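BrkA translocator (Bordetella pertussis, PDB 3QQ2) forms the outer-membrane beta-barrel pore through which the passenger domain of the serum-resistance autotransporter BrkA, a complement inhibitor, reaches the cell surface. Local coordinates at residues E161-T167 and N185-R191; V92-A96 and T108-L112. The protein carries 1 engineered substitution. All blocks are in the same frame, centred on the assembly; numbering follows the deposited sequence.

Contact 1: E161-T167 and N185-R191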
loop_
_atom_site.group_PDB
_atom_site.type_symbol
_atom_site.label_atom_id
_atom_site.label_comp_id
_atom_site.label_asym_id
_atom_site.label_seq_id
_atom_site.Cartn_x
_atom_site.Cartn_y
_atom_site.Cartn_z
ATOM N N GLU A 161 -23.772 -20.898 -18.816
ATOM C CA GLU A 161 -23.738 -20.071 -17.638
ATOM C C GLU A 161 -22.940 -18.798 -17.918
ATOM O O GLU A 161 -21.727 -18.824 -18.155
ATOM C CB GLU A 161 -23.144 -20.840 -16.438
ATOM C CG GLU A 161 -23.163 -20.020 -15.099
ATOM C CD GLU A 161 -22.521 -20.734 -13.891
ATOM O OE1 GLU A 161 -21.334 -21.166 -13.976
ATOM O OE2 GLU A 161 -23.208 -20.841 -12.844
ATOM N N VAL A 162 -23.647 -17.680 -17.911
ATOM C CA VAL A 162 -23.012 -16.370 -17.843
ATOM C C VAL A 162 -22.969 -15.919 -16.367
ATOM O O VAL A 162 -23.888 -16.178 -15.609
ATOM C CB VAL A 162 -23.715 -15.352 -18.789
ATOM C CG1 VAL A 162 -25.129 -15.804 -19.113
ATOM C CG2 VAL A 162 -23.729 -13.942 -18.202
ATOM N N MET A 163 -21.881 -15.282 -15.965
ATOM C CA MET A 163 -21.710 -14.830 -14.589
ATOM C C MET A 163 -21.139 -13.399 -14.573
ATOM O O MET A 163 -20.188 -13.099 -15.292
ATOM C CB MET A 163 -20.816 -15.821 -13.839
ATOM C CG MET A 163 -20.097 -15.289 -12.620
ATOM S SD MET A 163 -20.832 -15.870 -11.084
ATOM C CE MET A 163 -19.690 -15.167 -9.894
ATOM N N LEU A 164 -21.752 -12.510 -13.788
ATOM C CA LEU A 164 -21.268 -11.134 -13.623
ATOM C C LEU A 164 -20.943 -10.915 -12.164
ATOM O O LEU A 164 -21.694 -11.341 -11.300
ATOM C CB LEU A 164 -22.309 -10.090 -14.066
ATOM C CG LEU A 164 -23.034 -10.099 -15.436
ATOM C CD1 LEU A 164 -23.637 -8.717 -15.788
ATOM C CD2 LEU A 164 -22.166 -10.592 -16.606
ATOM N N TRP A 165 -19.822 -10.275 -11.872
ATOM C CA TRP A 165 -19.593 -9.866 -10.502
ATOM C C TRP A 165 -18.692 -8.659 -10.334
ATOM O O TRP A 165 -17.811 -8.424 -11.169
ATOM C CB TRP A 165 -19.085 -11.027 -9.675
ATOM C CG TRP A 165 -17.804 -11.528 -10.087
ATOM C CD1 TRP A 165 -17.579 -12.538 -10.942
ATOM C CD2 TRP A 165 -16.528 -11.064 -9.650
ATOM N NE1 TRP A 165 -16.232 -12.746 -11.086
ATOM C CE2 TRP A 165 -15.560 -11.853 -10.296
ATOM C CE3 TRP A 165 -16.104 -10.044 -8.783
ATOM C CZ2 TRP A 165 -14.184 -11.661 -10.109
ATOM C CZ3 TRP A 165 -14.731 -9.855 -8.588
ATOM C CH2 TRP A 165 -13.791 -10.660 -9.249
ATOM N N ARG A 166 -18.929 -7.905 -9.253
ATOM C CA ARG A 166 -18.093 -6.774 -8.911
ATOM C C ARG A 166 -17.573 -6.844 -7.504
ATOM O O ARG A 166 -18.261 -7.230 -6.581
ATOM C CB ARG A 166 -18.761 -5.417 -9.150
ATOM C CG ARG A 166 -17.677 -4.347 -9.509
ATOM C CD ARG A 166 -17.911 -2.907 -9.005
ATOM N NE ARG A 166 -18.569 -2.048 -9.995
ATOM C CZ ARG A 166 -19.841 -1.640 -9.929
ATOM N NH1 ARG A 166 -20.632 -1.994 -8.913
ATOM N NH2 ARG A 166 -20.326 -0.855 -10.882
ATOM N N THR A 167 -16.332 -6.431 -7.364
ATOM C CA THR A 167 -15.682 -6.253 -6.096
ATOM C C THR A 167 -15.506 -4.751 -5.933
ATOM O O THR A 167 -15.404 -4.035 -6.937
ATOM C CB THR A 167 -14.355 -7.022 -6.128
ATOM O OG1 THR A 167 -14.383 -8.028 -5.114
ATOM C CG2 THR A 167 -13.110 -6.112 -5.983
ATOM N N ASN A 185 -12.002 -4.303 -9.198
ATOM C CA ASN A 185 -12.210 -5.100 -10.397
ATOM C C ASN A 185 -13.682 -5.531 -10.543
ATOM O O ASN A 185 -14.401 -5.623 -9.565
ATOM C CB ASN A 185 -11.280 -6.307 -10.386
ATOM C CG ASN A 185 -11.382 -7.110 -9.097
ATOM O OD1 ASN A 185 -10.377 -7.311 -8.403
ATOM N ND2 ASN A 185 -12.596 -7.569 -8.763
ATOM N N THR A 186 -14.096 -5.789 -11.779
ATOM C CA THR A 186 -15.482 -6.074 -12.158
ATOM C C THR A 186 -15.449 -7.029 -13.361
ATOM O O THR A 186 -14.979 -6.649 -14.429
ATOM C CB THR A 186 -16.254 -4.756 -12.492
ATOM O OG1 THR A 186 -17.395 -5.032 -13.306
ATOM C CG2 THR A 186 -15.380 -3.769 -13.237
ATOM N N ALA A 187 -15.948 -8.259 -13.189
ATOM C CA ALA A 187 -15.683 -9.362 -14.159
ATOM C C ALA A 187 -16.864 -10.197 -14.707
ATOM O O ALA A 187 -17.661 -10.743 -13.939
ATOM C CB ALA A 187 -14.609 -10.312 -13.589
ATOM N N THR A 188 -16.920 -10.331 -16.034
ATOM C CA THR A 188 -17.812 -11.284 -16.722
ATOM C C THR A 188 -17.216 -12.699 -16.914
ATOM O O THR A 188 -16.019 -12.845 -17.128
ATOM C CB THR A 188 -18.283 -10.718 -18.081
ATOM O OG1 THR A 188 -19.393 -9.839 -17.860
ATOM C CG2 THR A 188 -18.722 -11.825 -19.028
ATOM N N LEU A 189 -18.066 -13.723 -16.784
ATOM C CA LEU A 189 -17.752 -15.113 -17.136
ATOM C C LEU A 189 -18.797 -15.655 -18.059
ATOM O O LEU A 189 -19.990 -15.387 -17.882
ATOM C CB LEU A 189 -17.700 -16.035 -15.919
ATOM C CG LEU A 189 -16.334 -16.264 -15.272
ATOM C CD1 LEU A 189 -15.803 -14.962 -14.636
ATOM C CD2 LEU A 189 -16.352 -17.417 -14.258
ATOM N N GLY A 190 -18.316 -16.398 -19.061
ATOM C CA GLY A 190 -19.132 -17.284 -19.905
ATOM C C GLY A 190 -18.737 -18.706 -19.545
ATOM O O GLY A 190 -17.565 -18.954 -19.227
ATOM N N ARG A 191 -19.694 -19.636 -19.545
ATOM C CA ARG A 191 -19.353 -21.051 -19.374
ATOM C C ARG A 191 -20.195 -22.072 -20.168
ATOM O O ARG A 191 -21.427 -22.121 -20.072
ATOM C CB ARG A 191 -19.237 -21.424 -17.906
ATOM C CG ARG A 191 -18.865 -22.888 -17.673
ATOM C CD ARG A 191 -17.693 -23.059 -16.688
ATOM N NE ARG A 191 -18.010 -22.854 -15.262
ATOM C CZ ARG A 191 -18.078 -21.665 -14.664
ATOM N NH1 ARG A 191 -17.884 -20.554 -15.362
ATOM N NH2 ARG A 191 -18.353 -21.577 -13.365
#
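Two neighbouring antiparallel strands of the autotransporter beta-barrel meet here; their axes approach to 4.5 Å. Asn185 precedes the second strand, which starts at Thr186. Asn185 O accepts a hydrogen bond from Thr167 N (3.0 Å), and its side chain packs beside the Trp165 indole. Thr186 faces the same side as Arg166; Arg166 CG lies 3.3 Å from Thr186 CB. Ala187 forms a hydrogen-bonded pair with Trp165, whose p rotamer lays the indole across the strand, so Trp165 CZ2 sits 3.8 Å from Ala187 CB. Thr188 lies opposite Leu164 on the outer face of the barrel, which probably meets lipid; Trp140 of the adjacent strand 130-149 packs on Leu164. Leu189 N to Met163 O and Met163 N to Leu189 O are hydrogen bonds of 2.7 Å, and Leu189 CD1 reaches the indole edge. Gly190 pairs with Val162. Arg191 ends the segment on the inner face. Its NH1 is hydrogen-bonded to Thr217. Arg191 NH2 is 3.1 Å from Glu161 OE1, a salt bridge of charges alone, with the oxygen over the guanidinium face.

Contact 2: V92-A96 and T108-L112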
loop_
_atom_site.group_PDB
_atom_site.type_symbol
_atom_site.label_atom_id
_atom_site.label_comp_id
_atom_site.label_asym_id
_atom_site.label_seq_id
_atom_site.Cartn_x
_atom_site.Cartn_y
_atom_site.Cartn_z
ATOM N N VAL A 92 -25.179 -13.102 1.561
ATOM C CA VAL A 92 -26.557 -13.497 1.439
ATOM C C VAL A 92 -26.895 -13.582 -0.032
ATOM O O VAL A 92 -26.189 -12.998 -0.855
ATOM C CB VAL A 92 -27.482 -12.469 2.075
ATOM C CG1 VAL A 92 -27.262 -12.433 3.585
ATOM C CG2 VAL A 92 -27.315 -11.079 1.435
ATOM N N GLY A 93 -27.977 -14.278 -0.375
ATOM C CA GLY A 93 -28.404 -14.329 -1.767
ATOM C C GLY A 93 -29.835 -14.731 -2.007
ATOM O O GLY A 93 -30.467 -15.327 -1.160
ATOM N N GLY A 94 -30.333 -14.410 -3.189
ATOM C CA GLY A 94 -31.669 -14.797 -3.589
ATOM C C GLY A 94 -31.677 -15.403 -4.976
ATOM O O GLY A 94 -30.922 -14.989 -5.859
ATOM N N TYR A 95 -32.543 -16.382 -5.181
ATOM C CA TYR A 95 -32.568 -17.048 -6.457
ATOM C C TYR A 95 -33.923 -17.617 -6.849
ATOM O O TYR A 95 -34.772 -17.930 -5.991
ATOM C CB TYR A 95 -31.554 -18.161 -6.454
ATOM C CG TYR A 95 -31.906 -19.235 -5.499
ATOM C CD1 TYR A 95 -31.202 -19.395 -4.316
ATOM C CD2 TYR A 95 -32.969 -20.101 -5.763
ATOM C CE1 TYR A 95 -31.554 -20.416 -3.405
ATOM C CE2 TYR A 95 -33.329 -21.108 -4.876
ATOM C CZ TYR A 95 -32.623 -21.263 -3.710
ATOM O OH TYR A 95 -32.978 -22.271 -2.863
ATOM N N ALA A 96 -34.093 -17.739 -8.165
ATOM C CA ALA A 96 -35.197 -18.450 -8.782
ATOM C C ALA A 96 -34.649 -19.553 -9.681
ATOM O O ALA A 96 -33.551 -19.477 -10.215
ATOM C CB ALA A 96 -36.079 -17.494 -9.588
ATOM N N THR A 108 -31.212 -18.213 -11.983
ATOM C CA THR A 108 -30.523 -16.962 -11.775
ATOM C C THR A 108 -30.333 -16.779 -10.281
ATOM O O THR A 108 -31.194 -17.170 -9.505
ATOM C CB THR A 108 -31.299 -15.793 -12.329
ATOM O OG1 THR A 108 -30.537 -14.608 -12.105
ATOM C CG2 THR A 108 -32.685 -15.660 -11.655
ATOM N N VAL A 109 -29.198 -16.217 -9.875
ATOM C CA VAL A 109 -28.888 -16.096 -8.453
ATOM C C VAL A 109 -28.097 -14.830 -8.213
ATOM O O VAL A 109 -27.154 -14.525 -8.949
ATOM C CB VAL A 109 -28.150 -17.356 -7.892
ATOM C CG1 VAL A 109 -28.538 -18.618 -8.670
ATOM C CG2 VAL A 109 -26.669 -17.197 -7.913
ATOM N N LEU A 110 -28.504 -14.083 -7.195
ATOM C CA LEU A 110 -27.891 -12.805 -6.862
ATOM C C LEU A 110 -27.246 -12.971 -5.526
ATOM O O LEU A 110 -27.897 -13.404 -4.572
ATOM C CB LEU A 110 -28.960 -11.734 -6.724
ATOM C CG LEU A 110 -28.614 -10.344 -7.244
ATOM C CD1 LEU A 110 -29.617 -9.334 -6.727
ATOM C CD2 LEU A 110 -27.180 -9.921 -6.904
ATOM N N ARG A 111 -25.960 -12.652 -5.450
ATOM C CA ARG A 111 -25.244 -12.732 -4.171
ATOM C C ARG A 111 -24.633 -11.410 -3.771
ATOM O O ARG A 111 -24.066 -10.696 -4.587
ATOM C CB ARG A 111 -24.186 -13.817 -4.206
ATOM C CG ARG A 111 -24.759 -15.211 -4.223
ATOM C CD ARG A 111 -23.670 -16.206 -3.904
ATOM N NE ARG A 111 -24.046 -17.590 -4.159
ATOM C CZ ARG A 111 -24.288 -18.094 -5.364
ATOM N NH1 ARG A 111 -24.216 -17.324 -6.442
ATOM N NH2 ARG A 111 -24.601 -19.374 -5.490
ATOM N N LEU A 112 -24.787 -11.079 -2.507
ATOM C CA LEU A 112 -24.273 -9.840 -1.955
ATOM C C LEU A 112 -23.374 -10.241 -0.827
ATOM O O LEU A 112 -23.764 -11.039 0.023
ATOM C CB LEU A 112 -25.418 -9.019 -1.404
ATOM C CG LEU A 112 -26.030 -7.973 -2.326
ATOM C CD1 LEU A 112 -25.971 -8.345 -3.814
ATOM C CD2 LEU A 112 -27.454 -7.617 -1.856
#
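Six backbone hydrogen bonds join these two antiparallel strands of a beta-hairpin in the barrel wall. Val92 and Leu112 exchange two of 2.9 Å, N to O in each direction. Gly94 N reaches Leu110 O at 3.0 Å, and Leu110 N reaches Gly94 O at 2.9 Å. The Ala96 and Thr108 pair is looser, with both N to O distances at 3.2 Å. Polar side chains on the Tyr95, Val109 and Arg111 face point into the barrel and find partners on other strands. Arg111 forms a salt bridge with Glu50, and Tyr95 OH is hydrogen-bonded to Asp54 and Trp24. Val92, Leu110 and Leu112 lie on the other face, as expected for a lipid-facing surface. Val92 CG2 packs 4.0 Å from Leu112 CB. Gly93 lies close against the partner strand; a CB there would clash with Leu110 O, which already sits 3.0 Å from Gly93 CA. On the inner face, Tyr95 CB meets Val109 CG1 at 3.8 Å.

How the contacts relate
From the N terminus, the chain first completes contact 2, joining strands 86-100 and 104-120 across a short hairpin turn. It then runs through strand 130-149 into strand 154-173. Contact 1 closes next, after an excursion that includes strand 178-182, when strand 186-201 returns beside 154-173. The two closures follow one another in series and neither nests nor crosses. The centres of contact 1 and contact 2 are about 14 Å apart, and the nearest atoms of contact 1 and contact 2 are about 6 Å apart. Strand 130-149 bridges them: its Ala138, Ala139, Trp140, Ser141 and Leu142 have partners in both contacts. Together the five strands form a continuous run of the antiparallel barrel wall.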